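Local coordinates for protein MaoC-like dehydratase (Rhodospirillum rubrum, PDB 3EXZ) that probably catalyses the reversible hydration of an enoyl thioester such as an enoyl-CoA, as MaoC-like hot-dog-fold dehydratases do, though its own substrate is not established, at residues Leu53-Trp58 with Asn90-Gly95. Sequence-based numbering, arbitrary orientation.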
loop_
_atom_site.group_PDB
_atom_site.type_symbol
_atom_site.label_atom_id
_atom_site.label_comp_id
_atom_site.label_asym_id
_atom_site.label_seq_id
_atom_site.Cartn_x
_atom_site.Cartn_y
_atom_site.Cartn_z
ATOM N N LEU A 53 -15.879 -10.845 -7.589
ATOM C CA LEU A 53 -14.435 -10.690 -7.585
ATOM C C LEU A 53 -14.041 -9.226 -7.445
ATOM O O LEU A 53 -14.597 -8.354 -8.113
ATOM C CB LEU A 53 -13.817 -11.233 -8.888
ATOM C CG LEU A 53 -12.683 -12.279 -8.837
ATOM C CD1 LEU A 53 -11.652 -11.962 -9.927
ATOM C CD2 LEU A 53 -12.025 -12.302 -7.462
ATOM N N ALA A 54 -13.115 -8.954 -6.535
ATOM C CA ALA A 54 -12.582 -7.611 -6.384
ATOM C C ALA A 54 -11.075 -7.788 -6.235
ATOM O O ALA A 54 -10.595 -8.850 -5.821
ATOM C CB ALA A 54 -13.157 -6.899 -5.179
ATOM N N ALA A 55 -10.319 -6.772 -6.620
ATOM C CA ALA A 55 -8.878 -6.846 -6.489
ATOM C C ALA A 55 -8.498 -6.451 -5.060
ATOM O O ALA A 55 -9.243 -5.751 -4.368
ATOM C CB ALA A 55 -8.208 -5.894 -7.498
ATOM N N SER A 56 -7.360 -6.952 -4.604
ATOM C CA SER A 56 -6.844 -6.586 -3.293
ATOM C C SER A 56 -6.544 -5.067 -3.328
ATOM O O SER A 56 -6.080 -4.538 -4.349
ATOM C CB SER A 56 -5.529 -7.329 -3.038
ATOM O OG SER A 56 -4.835 -6.800 -1.922
ATOM N N GLY A 57 -6.831 -4.374 -2.228
ATOM C CA GLY A 57 -6.528 -2.957 -2.134
ATOM C C GLY A 57 -5.029 -2.779 -2.374
ATOM O O GLY A 57 -4.603 -1.760 -2.929
ATOM N N TRP A 58 -4.232 -3.787 -1.993
ATOM C CA TRP A 58 -2.775 -3.738 -2.165
ATOM C C TRP A 58 -2.338 -3.961 -3.606
ATOM O O TRP A 58 -1.242 -3.569 -4.003
ATOM C CB TRP A 58 -2.118 -4.719 -1.201
ATOM C CG TRP A 58 -2.487 -4.368 0.187
ATOM C CD1 TRP A 58 -3.349 -5.045 1.005
ATOM C CD2 TRP A 58 -2.075 -3.206 0.902
ATOM N NE1 TRP A 58 -3.488 -4.378 2.197
ATOM C CE2 TRP A 58 -2.706 -3.249 2.167
ATOM C CE3 TRP A 58 -1.201 -2.147 0.619
ATOM C CZ2 TRP A 58 -2.521 -2.255 3.135
ATOM C CZ3 TRP A 58 -1.015 -1.154 1.583
ATOM C CH2 TRP A 58 -1.670 -1.218 2.824
ATOM N N ASN A 90 -14.262 2.557 -3.435
ATOM C CA ASN A 90 -14.989 1.569 -4.214
ATOM C C ASN A 90 -14.057 0.427 -4.608
ATOM O O ASN A 90 -12.852 0.616 -4.796
ATOM C CB ASN A 90 -15.613 2.189 -5.472
ATOM C CG ASN A 90 -16.566 3.336 -5.154
ATOM O OD1 ASN A 90 -16.144 4.473 -4.944
ATOM N ND2 ASN A 90 -17.861 3.034 -5.103
ATOM N N PRO A 91 -14.609 -0.793 -4.701
ATOM C CA PRO A 91 -13.841 -1.983 -5.071
ATOM C C PRO A 91 -13.286 -1.831 -6.482
ATOM O O PRO A 91 -13.852 -1.096 -7.293
ATOM C CB PRO A 91 -14.883 -3.104 -5.040
ATOM C CG PRO A 91 -15.924 -2.618 -4.089
ATOM C CD PRO A 91 -16.005 -1.138 -4.374
ATOM N N THR A 92 -12.171 -2.506 -6.762
ATOM C CA THR A 92 -11.605 -2.516 -8.113
ATOM C C THR A 92 -12.077 -3.851 -8.688
ATOM O O THR A 92 -11.854 -4.915 -8.107
ATOM C CB THR A 92 -10.084 -2.467 -8.132
ATOM O OG1 THR A 92 -9.661 -1.191 -7.644
ATOM C CG2 THR A 92 -9.564 -2.657 -9.569
ATOM N N ARG A 93 -12.700 -3.786 -9.855
ATOM C CA ARG A 93 -13.307 -4.934 -10.520
ATOM C C ARG A 93 -12.592 -5.378 -11.768
ATOM O O ARG A 93 -11.933 -4.567 -12.419
ATOM C CB ARG A 93 -14.725 -4.583 -10.928
ATOM C CG ARG A 93 -15.639 -4.028 -9.838
ATOM C CD ARG A 93 -15.916 -5.086 -8.790
ATOM N NE ARG A 93 -16.897 -4.646 -7.800
ATOM C CZ ARG A 93 -17.329 -5.399 -6.792
ATOM N NH1 ARG A 93 -16.860 -6.630 -6.635
ATOM N NH2 ARG A 93 -18.242 -4.929 -5.952
ATOM N N PRO A 94 -12.741 -6.668 -12.148
ATOM C CA PRO A 94 -12.122 -7.218 -13.360
ATOM C C PRO A 94 -12.778 -6.432 -14.504
ATOM O O PRO A 94 -13.992 -6.163 -14.460
ATOM C CB PRO A 94 -12.574 -8.677 -13.369
ATOM C CG PRO A 94 -12.884 -8.986 -11.948
ATOM C CD PRO A 94 -13.446 -7.709 -11.375
ATOM N N GLY A 95 -11.999 -6.078 -15.523
ATOM C CA GLY A 95 -12.501 -5.326 -16.664
ATOM C C GLY A 95 -12.383 -3.819 -16.489
ATOM O O GLY A 95 -12.613 -3.061 -17.434
#
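Ala-55 N donates to Thr-92 O at 2.8 Å, a near-straight backbone hydrogen bond (158° at the hydrogen) that pins the approach to helix 57-72 against the loop between strands 81-87 and 97-109. The same carbonyl oxygen also takes a CA-H...O contact from Ala-54 CA at 3.3 Å, so Thr-92 O is approached by two successive residues of segment 53-58.

The second hydrogen bond comes from a side chain. Arg-93 has CG anti to its own carbonyl carbon (chi1 -53°), the chain bends at chi2, and NH1 donates to Leu-53 O across 3.2 Å. This oxygen lies almost in the guanidinium plane, whereas NH1 stands well above the plane of the Leu-53 carbonyl. Pro-91 CB rests over one guanidinium face, toward its rim, and NH2 bonds to Phe-50 O, so two main-chain carbonyls ahead of the helix share one arginine. An alanine in place of Arg-93 would probably leave the carbonyls of Leu-53 and Phe-50 without their arginine N-H partners and the chain before the helix less firmly held.

Apolar contacts flank these bonds. Leu-53 meets the Pro-94 ring obliquely, with CD1 3.8 Å from CG, and Ala-55 CB lies 4.0 Å from Thr-92 CB. Ile-26 of helix 23-33 packs on both Ala-55 and Pro-94, while Thr-92 OG1 is hydrogen-bonded to Thr-60 OG1 of helix 57-72.

At the helix start, Ser-56 is the N-cap: OG accepts from Trp-58 N at 3.1 Å and is also hydrogen-bonded to Asp-34. Main-chain and arginine bonds just upstream thus tether the entry of the long hot-dog helix to a loop joining two strands of the antiparallel sheet, and the small side chains of Ala-54 and Ala-55 are consistent with the close approach of the two backbones.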